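Local structure of DNA polymerase (Pyrobaculum calidifontis, 5MDN) at residues I404-K409 / I554-G559; Y593-F598 / A606-D611; L635-L640 / E652-Y657. The protein probably replicates DNA as a family B polymerase, adding deoxyribonucleotides from their triphosphates to a growing DNA strand with release of diphosphate. All blocks are in the same frame, centred on the assembly; numbering follows the deposited sequence.

Interaction 1 (I404-K409 / I554-G559); sequences IVLEPK and IEVIYG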
ATOM      1  N   ILE A 404      13.281  -2.524  19.467  1.00 98.86           N
ATOM      2  CA  ILE A 404      14.024  -3.738  19.785  1.00 93.93           C
ATOM      3  C   ILE A 404      13.956  -4.024  21.280  1.00 88.65           C
ATOM      4  O   ILE A 404      14.045  -3.111  22.113  1.00 86.90           O
ATOM      5  CB  ILE A 404      15.483  -3.602  19.314  1.00 96.01           C
ATOM      6  CG1 ILE A 404      15.532  -3.341  17.807  1.00 96.52           C
ATOM      7  CG2 ILE A 404      16.286  -4.849  19.662  1.00 96.01           C
ATOM      8  CD1 ILE A 404      15.052  -4.504  16.973  1.00 98.28           C
ATOM      9  N   VAL A 405      13.796  -5.301  21.629  1.00 88.48           N
ATOM     10  CA  VAL A 405      13.816  -5.757  23.014  1.00 88.46           C
ATOM     11  C   VAL A 405      15.037  -6.630  23.294  1.00 88.99           C
ATOM     12  O   VAL A 405      15.757  -6.408  24.269  1.00 92.77           O
ATOM     13  CB  VAL A 405      12.509  -6.501  23.369  1.00 87.53           C
ATOM     14  CG1 VAL A 405      12.593  -7.088  24.770  1.00 87.61           C
ATOM     15  CG2 VAL A 405      11.316  -5.568  23.246  1.00 86.25           C
ATOM     16  N   LEU A 406      15.282  -7.630  22.449  1.00 85.01           N
ATOM     17  CA  LEU A 406      16.441  -8.511  22.569  1.00 82.43           C
ATOM     18  C   LEU A 406      17.269  -8.374  21.298  1.00 80.46           C
ATOM     19  O   LEU A 406      16.848  -8.823  20.227  1.00 82.28           O
ATOM     20  CB  LEU A 406      16.003  -9.960  22.800  1.00 81.62           C
ATOM     21  CG  LEU A 406      17.022 -11.002  23.281  1.00 83.73           C
ATOM     22  CD1 LEU A 406      16.298 -12.182  23.908  1.00 83.77           C
ATOM     23  CD2 LEU A 406      17.926 -11.491  22.153  1.00 82.41           C
ATOM     24  N   GLU A 407      18.441  -7.756  21.415  1.00 80.66           N
ATOM     25  CA  GLU A 407      19.299  -7.588  20.251  1.00 83.49           C
ATOM     26  C   GLU A 407      19.908  -8.929  19.847  1.00 83.99           C
ATOM     27  O   GLU A 407      20.371  -9.688  20.705  1.00 86.27           O
ATOM     28  CB  GLU A 407      20.404  -6.567  20.523  1.00 87.06           C
ATOM     29  CG  GLU A 407      19.903  -5.136  20.655  1.00 90.86           C
ATOM     30  CD  GLU A 407      21.030  -4.123  20.650  1.00 93.31           C
ATOM     31  OE1 GLU A 407      22.070  -4.395  20.012  1.00 91.15           O
ATOM     32  OE2 GLU A 407      20.874  -3.053  21.275  1.00 94.62           O
ATOM     33  N   PRO A 408      19.926  -9.244  18.556  1.00 79.79           N
ATOM     34  CA  PRO A 408      20.496 -10.515  18.104  1.00 79.88           C
ATOM     35  C   PRO A 408      22.007 -10.440  17.931  1.00 79.47           C
ATOM     36  O   PRO A 408      22.609  -9.365  17.866  1.00 80.26           O
ATOM     37  CB  PRO A 408      19.804 -10.741  16.758  1.00 80.86           C
ATOM     38  CG  PRO A 408      19.590  -9.355  16.235  1.00 79.16           C
ATOM     39  CD  PRO A 408      19.370  -8.460  17.439  1.00 80.03           C
ATOM     40  N   LYS A 409      22.616 -11.622  17.858  1.00 82.36           N
ATOM     41  CA  LYS A 409      24.027 -11.725  17.514  1.00 80.45           C
ATOM     42  C   LYS A 409      24.132 -11.912  16.007  1.00 74.44           C
ATOM     43  O   LYS A 409      23.552 -12.869  15.477  1.00 66.94           O
ATOM     44  CB  LYS A 409      24.676 -12.918  18.205  1.00 83.73           C
ATOM     45  CG  LYS A 409      24.300 -13.194  19.667  1.00 85.92           C
ATOM     46  CD  LYS A 409      24.116 -11.984  20.564  1.00 87.08           C
ATOM     47  CE  LYS A 409      23.418 -12.434  21.846  1.00 86.03           C
ATOM     48  NZ  LYS A 409      23.050 -11.315  22.753  1.00 85.78           N
ATOM     49  N   ILE A 554      14.255 -23.616  24.841  1.00 81.68           N
ATOM     50  CA  ILE A 554      13.982 -22.770  23.682  1.00 76.60           C
ATOM     51  C   ILE A 554      14.975 -21.614  23.650  1.00 74.04           C
ATOM     52  O   ILE A 554      14.955 -20.740  24.527  1.00 64.17           O
ATOM     53  CB  ILE A 554      12.541 -22.245  23.693  1.00 73.87           C
ATOM     54  CG1 ILE A 554      11.551 -23.408  23.606  1.00 72.26           C
ATOM     55  CG2 ILE A 554      12.321 -21.264  22.549  1.00 75.01           C
ATOM     56  CD1 ILE A 554      10.102 -22.982  23.652  1.00 73.29           C
ATOM     57  N   GLU A 555      15.843 -21.613  22.639  1.00 70.94           N
ATOM     58  CA  GLU A 555      16.761 -20.507  22.396  1.00 72.33           C
ATOM     59  C   GLU A 555      16.026 -19.360  21.709  1.00 69.40           C
ATOM     60  O   GLU A 555      15.272 -19.580  20.756  1.00 73.55           O
ATOM     61  CB  GLU A 555      17.939 -20.972  21.540  1.00 77.06           C
ATOM     62  CG  GLU A 555      19.063 -19.956  21.419  1.00 80.13           C
ATOM     63  CD  GLU A 555      19.977 -20.241  20.241  1.00 84.85           C
ATOM     64  OE1 GLU A 555      19.673 -21.172  19.464  1.00 85.16           O
ATOM     65  OE2 GLU A 555      20.997 -19.537  20.091  1.00 87.53           O
ATOM     66  N   VAL A 556      16.242 -18.139  22.192  1.00 69.46           N
ATOM     67  CA  VAL A 556      15.619 -16.944  21.631  1.00 65.24           C
ATOM     68  C   VAL A 556      16.715 -16.122  20.963  1.00 66.00           C
ATOM     69  O   VAL A 556      17.560 -15.525  21.642  1.00 67.13           O
ATOM     70  CB  VAL A 556      14.879 -16.127  22.697  1.00 61.47           C
ATOM     71  CG1 VAL A 556      14.344 -14.836  22.095  1.00 58.10           C
ATOM     72  CG2 VAL A 556      13.746 -16.946  23.297  1.00 61.68           C
ATOM     73  N   ILE A 557      16.702 -16.093  19.629  1.00 67.86           N
ATOM     74  CA  ILE A 557      17.746 -15.400  18.881  1.00 69.45           C
ATOM     75  C   ILE A 557      17.446 -13.911  18.762  1.00 67.70           C
ATOM     76  O   ILE A 557      18.356 -13.077  18.822  1.00 67.30           O
ATOM     77  CB  ILE A 557      17.892 -16.044  17.490  1.00 73.72           C
ATOM     78  CG1 ILE A 557      18.003 -17.565  17.606  1.00 77.98           C
ATOM     79  CG2 ILE A 557      19.081 -15.458  16.750  1.00 74.82           C
ATOM     80  CD1 ILE A 557      17.682 -18.290  16.316  1.00 80.96           C
ATOM     81  N   TYR A 558      16.174 -13.554  18.606  1.00 68.40           N
ATOM     82  CA  TYR A 558      15.785 -12.174  18.364  1.00 71.48           C
ATOM     83  C   TYR A 558      14.410 -11.941  18.964  1.00 70.13           C
ATOM     84  O   TYR A 558      13.577 -12.850  19.010  1.00 68.09           O
ATOM     85  CB  TYR A 558      15.789 -11.859  16.860  1.00 75.44           C
ATOM     86  CG  TYR A 558      15.157 -10.538  16.478  1.00 75.28           C
ATOM     87  CD1 TYR A 558      15.913  -9.374  16.436  1.00 77.35           C
ATOM     88  CD2 TYR A 558      13.813 -10.459  16.131  1.00 75.71           C
ATOM     89  CE1 TYR A 558      15.345  -8.166  16.079  1.00 79.05           C
ATOM     90  CE2 TYR A 558      13.237  -9.256  15.774  1.00 77.48           C
ATOM     91  CZ  TYR A 558      14.007  -8.113  15.749  1.00 79.77           C
ATOM     92  OH  TYR A 558      13.438  -6.912  15.392  1.00 84.59           O
ATOM     93  N   GLY A 559      14.183 -10.720  19.438  1.00 71.97           N
ATOM     94  CA  GLY A 559      12.879 -10.355  19.944  1.00 75.14           C
ATOM     95  C   GLY A 559      12.656  -8.860  19.981  1.00 78.92           C
ATOM     96  O   GLY A 559      13.369  -8.133  20.677  1.00 82.44           O
TER
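An antiparallel strand pairing at the margin of the palm sheet joins 404-409 to 554-559: strand 404-406 is one of the two outer strands and lies against 556-560. Leu406 and Gly559 form a hydrogen-bonded pair, and the grip is concentrated on one carbonyl. Gly559 O takes Leu406 N at 2.7 Å, almost straight at 169°, and also Val405 N at 3.0 Å, which comes in the carbonyl plane on a lone pair but with a more bent N-H. The return bond, from Gly559 N to Leu406 O, is weak at 3.4 Å. Two successive residues facing one partner make a classic beta bulge, and it falls where the chain turns a corner at Val405. Tyr558 and Gly559 open the YGDTDS signature of family B polymerases (motif C), carried on the hairpin of strands 556-560 and 563-567; in relatives this motif supplies a metal-binding aspartate of the polymerase site. Leu406, with CG anti to the backbone N (chi1 -166°), crosses Val556 obliquely, CD1 meeting Val556 CG1 at 3.8 Å, while its CD2 lies 3.7 Å from Ile557 O. The Tyr558 side chain runs alongside Pro408, pointing the same way. Pro408 CD sits in plane at the ring edge, and Pro408 CG is 3.7 Å from Tyr558 CD1. Ile404 crosses the tyrosine at about a right angle, bringing CD1 to 3.8 Å from Tyr558 CE1. The phenol is hydrogen-bonded to Asp560 OD2 and its ring meets Phe565 edge-to-face, so partners within its own hairpin also hold the ring. Val405 packs on Leu542 and Leu543 of helix 528-551.

Interaction 2 (Y593-F598 / A606-D611); sequences YERVLF and AGLLRD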
ATOM      1  N   TYR A 593      11.704 -20.814   8.965  1.00 61.33           N
ATOM      2  CA  TYR A 593      12.914 -20.674   8.167  1.00 62.67           C
ATOM      3  C   TYR A 593      13.817 -21.889   8.345  1.00 65.60           C
ATOM      4  O   TYR A 593      14.040 -22.348   9.471  1.00 66.53           O
ATOM      5  CB  TYR A 593      13.673 -19.408   8.557  1.00 59.18           C
ATOM      6  CG  TYR A 593      12.993 -18.114   8.172  1.00 58.21           C
ATOM      7  CD1 TYR A 593      12.712 -17.820   6.844  1.00 58.75           C
ATOM      8  CD2 TYR A 593      12.649 -17.178   9.138  1.00 58.75           C
ATOM      9  CE1 TYR A 593      12.098 -16.633   6.490  1.00 58.81           C
ATOM     10  CE2 TYR A 593      12.036 -15.989   8.795  1.00 59.01           C
ATOM     11  CZ  TYR A 593      11.762 -15.723   7.470  1.00 59.77           C
ATOM     12  OH  TYR A 593      11.150 -14.540   7.124  1.00 61.73           O
ATOM     13  N   GLU A 594      14.332 -22.405   7.228  1.00 66.95           N
ATOM     14  CA  GLU A 594      15.361 -23.436   7.298  1.00 65.65           C
ATOM     15  C   GLU A 594      16.674 -22.860   7.816  1.00 65.31           C
ATOM     16  O   GLU A 594      17.389 -23.517   8.582  1.00 64.10           O
ATOM     17  CB  GLU A 594      15.552 -24.075   5.923  1.00 66.08           C
ATOM     18  CG  GLU A 594      16.493 -25.265   5.908  1.00 68.30           C
ATOM     19  CD  GLU A 594      16.546 -25.941   4.551  1.00 70.56           C
ATOM     20  OE1 GLU A 594      15.723 -25.588   3.680  1.00 74.06           O
ATOM     21  OE2 GLU A 594      17.408 -26.823   4.354  1.00 72.29           O
ATOM     22  N   ARG A 595      17.006 -21.637   7.407  1.00 61.73           N
ATOM     23  CA  ARG A 595      18.206 -20.956   7.868  1.00 62.32           C
ATOM     24  C   ARG A 595      17.976 -19.452   7.802  1.00 60.26           C
ATOM     25  O   ARG A 595      17.203 -18.963   6.976  1.00 61.30           O
ATOM     26  CB  ARG A 595      19.432 -21.377   7.045  1.00 63.64           C
ATOM     27  CG  ARG A 595      20.713 -21.489   7.859  1.00 64.29           C
ATOM     28  CD  ARG A 595      21.734 -22.443   7.243  1.00 65.14           C
ATOM     29  NE  ARG A 595      21.252 -23.822   7.199  1.00 66.80           N
ATOM     30  CZ  ARG A 595      20.889 -24.465   6.093  1.00 69.67           C
ATOM     31  NH1 ARG A 595      20.953 -23.863   4.915  1.00 71.10           N
ATOM     32  NH2 ARG A 595      20.468 -25.720   6.171  1.00 70.88           N
ATOM     33  N   VAL A 596      18.662 -18.723   8.682  1.00 61.07           N
ATOM     34  CA  VAL A 596      18.506 -17.276   8.817  1.00 60.61           C
ATOM     35  C   VAL A 596      19.885 -16.654   8.975  1.00 59.45           C
ATOM     36  O   VAL A 596      20.760 -17.217   9.641  1.00 56.81           O
ATOM     37  CB  VAL A 596      17.606 -16.899  10.019  1.00 60.93           C
ATOM     38  CG1 VAL A 596      17.560 -15.390  10.217  1.00 59.66           C
ATOM     39  CG2 VAL A 596      16.206 -17.433   9.829  1.00 61.00           C
ATOM     40  N   LEU A 597      20.078 -15.493   8.356  1.00 61.36           N
ATOM     41  CA  LEU A 597      21.339 -14.762   8.412  1.00 65.16           C
ATOM     42  C   LEU A 597      21.075 -13.344   8.904  1.00 67.61           C
ATOM     43  O   LEU A 597      20.478 -12.534   8.187  1.00 67.74           O
ATOM     44  CB  LEU A 597      22.010 -14.746   7.042  1.00 65.35           C
ATOM     45  CG  LEU A 597      23.170 -13.769   6.862  1.00 65.34           C
ATOM     46  CD1 LEU A 597      24.340 -14.126   7.766  1.00 66.21           C
ATOM     47  CD2 LEU A 597      23.586 -13.761   5.409  1.00 66.90           C
ATOM     48  N   PHE A 598      21.528 -13.043  10.120  1.00 69.38           N
ATOM     49  CA  PHE A 598      21.524 -11.681  10.637  1.00 72.99           C
ATOM     50  C   PHE A 598      22.856 -11.024  10.299  1.00 79.98           C
ATOM     51  O   PHE A 598      23.915 -11.500  10.724  1.00 87.24           O
ATOM     52  CB  PHE A 598      21.289 -11.665  12.148  1.00 70.29           C
ATOM     53  CG  PHE A 598      19.841 -11.756  12.544  1.00 67.21           C
ATOM     54  CD1 PHE A 598      19.237 -12.985  12.753  1.00 65.77           C
ATOM     55  CD2 PHE A 598      19.088 -10.606  12.723  1.00 65.35           C
ATOM     56  CE1 PHE A 598      17.905 -13.065  13.126  1.00 64.51           C
ATOM     57  CE2 PHE A 598      17.759 -10.678  13.095  1.00 65.58           C
ATOM     58  CZ  PHE A 598      17.166 -11.909  13.295  1.00 63.99           C
ATOM     59  N   ALA A 606      18.147 -12.098   6.185  1.00 58.18           N
ATOM     60  CA  ALA A 606      17.598 -12.894   5.101  1.00 57.27           C
ATOM     61  C   ALA A 606      17.218 -14.263   5.645  1.00 57.30           C
ATOM     62  O   ALA A 606      17.839 -14.765   6.587  1.00 57.59           O
ATOM     63  CB  ALA A 606      18.597 -13.038   3.953  1.00 57.94           C
ATOM     64  N   GLY A 607      16.197 -14.866   5.047  1.00 58.04           N
ATOM     65  CA  GLY A 607      15.704 -16.137   5.540  1.00 57.79           C
ATOM     66  C   GLY A 607      15.289 -17.091   4.442  1.00 57.45           C
ATOM     67  O   GLY A 607      14.713 -16.677   3.431  1.00 58.21           O
ATOM     68  N   LEU A 608      15.577 -18.376   4.632  1.00 57.01           N
ATOM     69  CA  LEU A 608      15.305 -19.413   3.641  1.00 58.85           C
ATOM     70  C   LEU A 608      14.105 -20.223   4.114  1.00 60.35           C
ATOM     71  O   LEU A 608      14.182 -20.919   5.131  1.00 60.13           O
ATOM     72  CB  LEU A 608      16.531 -20.301   3.437  1.00 60.74           C
ATOM     73  CG  LEU A 608      16.378 -21.524   2.531  1.00 61.49           C
ATOM     74  CD1 LEU A 608      15.985 -21.112   1.123  1.00 62.70           C
ATOM     75  CD2 LEU A 608      17.665 -22.335   2.515  1.00 61.02           C
ATOM     76  N   LEU A 609      13.003 -20.131   3.377  1.00 61.26           N
ATOM     77  CA  LEU A 609      11.796 -20.865   3.717  1.00 63.13           C
ATOM     78  C   LEU A 609      11.911 -22.323   3.277  1.00 66.80           C
ATOM     79  O   LEU A 609      12.756 -22.689   2.455  1.00 66.73           O
ATOM     80  CB  LEU A 609      10.570 -20.216   3.072  1.00 62.96           C
ATOM     81  CG  LEU A 609      10.237 -18.789   3.513  1.00 60.40           C
ATOM     82  CD1 LEU A 609       9.221 -18.162   2.573  1.00 59.78           C
ATOM     83  CD2 LEU A 609       9.720 -18.784   4.943  1.00 59.23           C
ATOM     84  N   ARG A 610      11.044 -23.161   3.853  1.00 66.75           N
ATOM     85  CA  ARG A 610      11.086 -24.591   3.564  1.00 68.94           C
ATOM     86  C   ARG A 610      10.837 -24.883   2.088  1.00 71.66           C
ATOM     87  O   ARG A 610      11.385 -25.852   1.549  1.00 77.36           O
ATOM     88  CB  ARG A 610      10.063 -25.329   4.427  1.00 69.38           C
ATOM     89  CG  ARG A 610      10.304 -25.212   5.923  1.00 71.50           C
ATOM     90  CD  ARG A 610      11.501 -26.037   6.364  1.00 71.07           C
ATOM     91  NE  ARG A 610      11.766 -25.901   7.795  1.00 69.39           N
ATOM     92  CZ  ARG A 610      12.845 -26.379   8.406  1.00 67.65           C
ATOM     93  NH1 ARG A 610      13.769 -27.033   7.714  1.00 65.75           N
ATOM     94  NH2 ARG A 610      12.999 -26.210   9.712  1.00 66.31           N
ATOM     95  N   ASP A 611      10.023 -24.067   1.419  1.00 69.27           N
ATOM     96  CA  ASP A 611       9.755 -24.258  -0.000  1.00 67.98           C
ATOM     97  C   ASP A 611      10.872 -23.735  -0.897  1.00 65.51           C
ATOM     98  O   ASP A 611      10.774 -23.870  -2.121  1.00 67.28           O
ATOM     99  CB  ASP A 611       8.425 -23.597  -0.383  1.00 70.57           C
ATOM    100  CG  ASP A 611       8.435 -22.092  -0.187  1.00 71.97           C
ATOM    101  OD1 ASP A 611       9.391 -21.568   0.424  1.00 66.74           O
ATOM    102  OD2 ASP A 611       7.481 -21.431  -0.647  1.00 75.77           O
TER
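The guanidinium of Arg610 has Tyr593 and Glu594 over one face: Glu594 CA lies 3.9 Å above the Arg610 plane, over its centre, with Glu594 CB and Tyr593 O on the same face. A bend at chi2 (-73°) folds the arginine back to this place. Its plane is only 16° from that of the Glu594 carboxylate, yet Glu594 OE1 and Arg610 NH1 stay 4.7 Å apart, so any attraction is at a distance; Arg610 NH2 instead makes a salt bridge with Asp415. The Tyr593 ring has Leu608 C in plane at its edge. Obliquely to it lie Gly607, whose C is 3.6 Å from Tyr593 CD1, and Leu609, whose CD2 is 3.6 Å from Tyr593 CE1; the tyrosine passes where Gly607 has no side chain. Tyr593 OH is held by Asp615. Leu597 and Ala606 bond reciprocally across the antiparallel hairpin, Leu597 N reaching Ala606 O at 2.9 Å. Leu608 N meets Arg595 O nearly along the C=O axis. Where the chain turns a corner, Glu594 N bonds to Leu608 O at 2.6 Å. Strand 605-609 begins at the tyrosine of the KKRY sequence, which in relatives contacts duplex DNA. Strands 411-413 and 614-617 flank the hairpin, while Leu597 and Ala606 face helix 628-643, where Arg595 NH1 bonds to Leu642 O.

Interaction 3 (L635-L640 / E652-Y657); sequences LNVVEL and ERVVKY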
ATOM      1  N   LEU A 635      22.396 -10.858  -4.233  1.00 76.08           N
ATOM      2  CA  LEU A 635      21.766 -12.171  -4.249  1.00 76.06           C
ATOM      3  C   LEU A 635      22.841 -13.208  -4.567  1.00 77.55           C
ATOM      4  O   LEU A 635      24.025 -12.865  -4.645  1.00 82.64           O
ATOM      5  CB  LEU A 635      20.619 -12.217  -5.266  1.00 77.41           C
ATOM      6  CG  LEU A 635      19.241 -11.700  -4.823  1.00 79.55           C
ATOM      7  CD1 LEU A 635      19.287 -10.218  -4.459  1.00 80.00           C
ATOM      8  CD2 LEU A 635      18.205 -11.936  -5.910  1.00 77.55           C
ATOM      9  N   ASN A 636      22.464 -14.476  -4.730  1.00 73.13           N
ATOM     10  CA  ASN A 636      23.444 -15.544  -4.925  1.00 77.26           C
ATOM     11  C   ASN A 636      24.329 -15.682  -3.688  1.00 77.20           C
ATOM     12  O   ASN A 636      24.327 -16.732  -3.040  1.00 76.00           O
ATOM     13  CB  ASN A 636      24.305 -15.300  -6.173  1.00 79.06           C
ATOM     14  CG  ASN A 636      23.732 -15.946  -7.418  1.00 80.88           C
ATOM     15  OD1 ASN A 636      24.016 -17.105  -7.720  1.00 84.77           O
ATOM     16  ND2 ASN A 636      22.927 -15.190  -8.156  1.00 79.11           N
ATOM     17  N   VAL A 637      25.084 -14.626  -3.355  1.00 70.30           N
ATOM     18  CA  VAL A 637      25.864 -14.613  -2.114  1.00 70.16           C
ATOM     19  C   VAL A 637      24.963 -14.897  -0.920  1.00 68.25           C
ATOM     20  O   VAL A 637      25.257 -15.760  -0.085  1.00 68.75           O
ATOM     21  CB  VAL A 637      26.607 -13.273  -1.953  1.00 72.11           C
ATOM     22  CG1 VAL A 637      26.974 -13.037  -0.492  1.00 71.76           C
ATOM     23  CG2 VAL A 637      27.863 -13.261  -2.811  1.00 74.16           C
ATOM     24  N   VAL A 638      23.848 -14.167  -0.818  1.00 69.27           N
ATOM     25  CA  VAL A 638      22.866 -14.458   0.222  1.00 66.12           C
ATOM     26  C   VAL A 638      22.347 -15.882   0.071  1.00 66.39           C
ATOM     27  O   VAL A 638      22.230 -16.625   1.055  1.00 66.42           O
ATOM     28  CB  VAL A 638      21.726 -13.424   0.184  1.00 63.52           C
ATOM     29  CG1 VAL A 638      20.558 -13.891   1.031  1.00 62.52           C
ATOM     30  CG2 VAL A 638      22.224 -12.067   0.664  1.00 64.88           C
ATOM     31  N   GLU A 639      22.035 -16.288  -1.162  1.00 66.81           N
ATOM     32  CA  GLU A 639      21.517 -17.631  -1.395  1.00 67.35           C
ATOM     33  C   GLU A 639      22.576 -18.701  -1.155  1.00 63.66           C
ATOM     34  O   GLU A 639      22.242 -19.815  -0.736  1.00 65.10           O
ATOM     35  CB  GLU A 639      20.959 -17.736  -2.814  1.00 72.49           C
ATOM     36  CG  GLU A 639      20.140 -18.989  -3.068  1.00 78.07           C
ATOM     37  CD  GLU A 639      19.200 -18.840  -4.248  1.00 84.22           C
ATOM     38  OE1 GLU A 639      19.136 -17.733  -4.823  1.00 88.61           O
ATOM     39  OE2 GLU A 639      18.527 -19.832  -4.600  1.00 88.19           O
ATOM     40  N   LEU A 640      23.851 -18.392  -1.408  1.00 64.16           N
ATOM     41  CA  LEU A 640      24.908 -19.354  -1.113  1.00 63.86           C
ATOM     42  C   LEU A 640      25.098 -19.520   0.388  1.00 63.22           C
ATOM     43  O   LEU A 640      25.288 -20.640   0.877  1.00 67.36           O
ATOM     44  CB  LEU A 640      26.220 -18.924  -1.770  1.00 65.62           C
ATOM     45  CG  LEU A 640      26.370 -19.132  -3.279  1.00 64.48           C
ATOM     46  CD1 LEU A 640      27.572 -18.361  -3.795  1.00 63.45           C
ATOM     47  CD2 LEU A 640      26.494 -20.608  -3.611  1.00 63.74           C
ATOM     48  N   GLU A 652      34.010 -20.304   1.641  1.00 72.64           N
ATOM     49  CA  GLU A 652      34.564 -20.983   0.478  1.00 75.82           C
ATOM     50  C   GLU A 652      33.572 -21.007  -0.679  1.00 75.95           C
ATOM     51  O   GLU A 652      33.977 -20.942  -1.845  1.00 80.69           O
ATOM     52  CB  GLU A 652      35.015 -22.389   0.878  1.00 78.63           C
ATOM     53  CG  GLU A 652      35.681 -23.189  -0.224  1.00 83.29           C
ATOM     54  CD  GLU A 652      36.208 -24.520   0.278  1.00 87.82           C
ATOM     55  OE1 GLU A 652      35.816 -24.935   1.392  1.00 88.85           O
ATOM     56  OE2 GLU A 652      37.035 -25.138  -0.426  1.00 90.26           O
ATOM     57  N   ARG A 653      32.275 -21.097  -0.380  1.00 70.74           N
ATOM     58  CA  ARG A 653      31.265 -20.951  -1.423  1.00 69.59           C
ATOM     59  C   ARG A 653      31.228 -19.518  -1.945  1.00 67.24           C
ATOM     60  O   ARG A 653      31.208 -19.288  -3.161  1.00 69.10           O
ATOM     61  CB  ARG A 653      29.895 -21.363  -0.887  1.00 71.15           C
ATOM     62  CG  ARG A 653      29.770 -22.842  -0.557  1.00 70.35           C
ATOM     63  CD  ARG A 653      29.181 -23.636  -1.710  1.00 71.46           C
ATOM     64  NE  ARG A 653      27.740 -23.427  -1.820  1.00 71.59           N
ATOM     65  CZ  ARG A 653      26.838 -24.054  -1.072  1.00 73.70           C
ATOM     66  NH1 ARG A 653      27.227 -24.931  -0.157  1.00 74.93           N
ATOM     67  NH2 ARG A 653      25.547 -23.802  -1.236  1.00 76.18           N
ATOM     68  N   VAL A 654      31.201 -18.538  -1.036  1.00 74.02           N
ATOM     69  CA  VAL A 654      31.091 -17.137  -1.438  1.00 73.82           C
ATOM     70  C   VAL A 654      32.345 -16.686  -2.179  1.00 74.26           C
ATOM     71  O   VAL A 654      32.262 -16.087  -3.257  1.00 72.19           O
ATOM     72  CB  VAL A 654      30.812 -16.246  -0.215  1.00 71.99           C
ATOM     73  CG1 VAL A 654      31.085 -14.788  -0.547  1.00 70.22           C
ATOM     74  CG2 VAL A 654      29.373 -16.414   0.237  1.00 71.85           C
ATOM     75  N   VAL A 655      33.525 -16.980  -1.625  1.00 73.61           N
ATOM     76  CA  VAL A 655      34.756 -16.467  -2.220  1.00 78.11           C
ATOM     77  C   VAL A 655      35.014 -17.106  -3.577  1.00 78.66           C
ATOM     78  O   VAL A 655      35.568 -16.464  -4.477  1.00 80.12           O
ATOM     79  CB  VAL A 655      35.948 -16.683  -1.269  1.00 83.68           C
ATOM     80  CG1 VAL A 655      37.197 -15.998  -1.810  1.00 85.76           C
ATOM     81  CG2 VAL A 655      35.626 -16.166   0.119  1.00 84.14           C
ATOM     82  N   LYS A 656      34.614 -18.365  -3.759  1.00 79.93           N
ATOM     83  CA  LYS A 656      34.746 -18.984  -5.072  1.00 79.59           C
ATOM     84  C   LYS A 656      33.822 -18.317  -6.085  1.00 78.71           C
ATOM     85  O   LYS A 656      34.212 -18.092  -7.236  1.00 77.64           O
ATOM     86  CB  LYS A 656      34.480 -20.485  -4.981  1.00 79.79           C
ATOM     87  CG  LYS A 656      34.682 -21.220  -6.296  1.00 79.86           C
ATOM     88  CD  LYS A 656      34.527 -22.719  -6.126  1.00 80.34           C
ATOM     89  CE  LYS A 656      34.982 -23.454  -7.378  1.00 80.49           C
ATOM     90  NZ  LYS A 656      33.970 -23.392  -8.470  1.00 81.00           N
ATOM     91  N   TYR A 657      32.590 -18.002  -5.677  1.00 84.08           N
ATOM     92  CA  TYR A 657      31.656 -17.330  -6.576  1.00 82.49           C
ATOM     93  C   TYR A 657      32.124 -15.916  -6.897  1.00 79.63           C
ATOM     94  O   TYR A 657      32.104 -15.493  -8.059  1.00 80.41           O
ATOM     95  CB  TYR A 657      30.259 -17.302  -5.956  1.00 81.76           C
ATOM     96  CG  TYR A 657      29.271 -16.449  -6.718  1.00 78.53           C
ATOM     97  CD1 TYR A 657      28.738 -16.878  -7.927  1.00 77.73           C
ATOM     98  CD2 TYR A 657      28.875 -15.211  -6.229  1.00 74.01           C
ATOM     99  CE1 TYR A 657      27.836 -16.097  -8.627  1.00 75.61           C
ATOM    100  CE2 TYR A 657      27.976 -14.425  -6.921  1.00 73.21           C
ATOM    101  CZ  TYR A 657      27.459 -14.873  -8.119  1.00 74.72           C
ATOM    102  OH  TYR A 657      26.562 -14.092  -8.811  1.00 76.09           O
TER
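Helices 628-643 and 647-666 of what is, by family topology, the thumb domain pack antiparallel here, their local axes 9.4 Å apart and 157° between directions. No hydrogen bond crosses the contact; it is held by side-chain packing. Leu640 is the main wedge. With CG anti to the carbonyl carbon (chi1 -76°), it sends CD1 to 3.6 Å from Tyr657 CB and splays CD2 to 3.6 Å from Arg653 NE. Leu640 O in turn lies over one face of the Arg653 guanidinium, whose chain is bent at chi2 and chi3; Arg653 NH1 forms a salt bridge with Glu649. Tyr657, CG anti to the backbone N, reaches across to helix 628-643. Asn636 meets the phenol end, its CG 3.7 Å from Tyr657 OH; the two side chains cross at about a right angle, yet amide and ring planes are nearly parallel, 7° apart. Val637 CG2 touches Tyr657 CD2 at 4.1 Å. Beside the tyrosine, the two valines meet branch to branch, Val637 CG1 to Val654 CG2 at 4.2 Å. Around this pair, Tyr657 also rests on Val633 and Val654 on Ile641 of helix 628-643, Val654 and Val655 touch Leu762, and Val638 turns from helix 647-666 to pack on Ile758.

Overall arrangement
The three contacts run in series along the chain and form a path from palm to thumb. Interactions 1 and 2, centres 16 Å apart, meet through Phe598: its CD2 is 3.8 Å from Pro408 CG, and its CZ is 3.8 Å from Tyr558 CB, so the end of strand 595-598 packs where Pro408 and Tyr558 meet. Interaction 2 hands on to interaction 3 through Ala606 CB, 3.6 Å from Val638 CG1, their centres being 15 Å apart. Interactions 1 and 3 do not touch; their nearest atoms are about 15 Å apart. All three lie away from the magnesium at Asp7 and Asp363 and from Asp169 and Asp236, though interaction 1 includes the start of motif C.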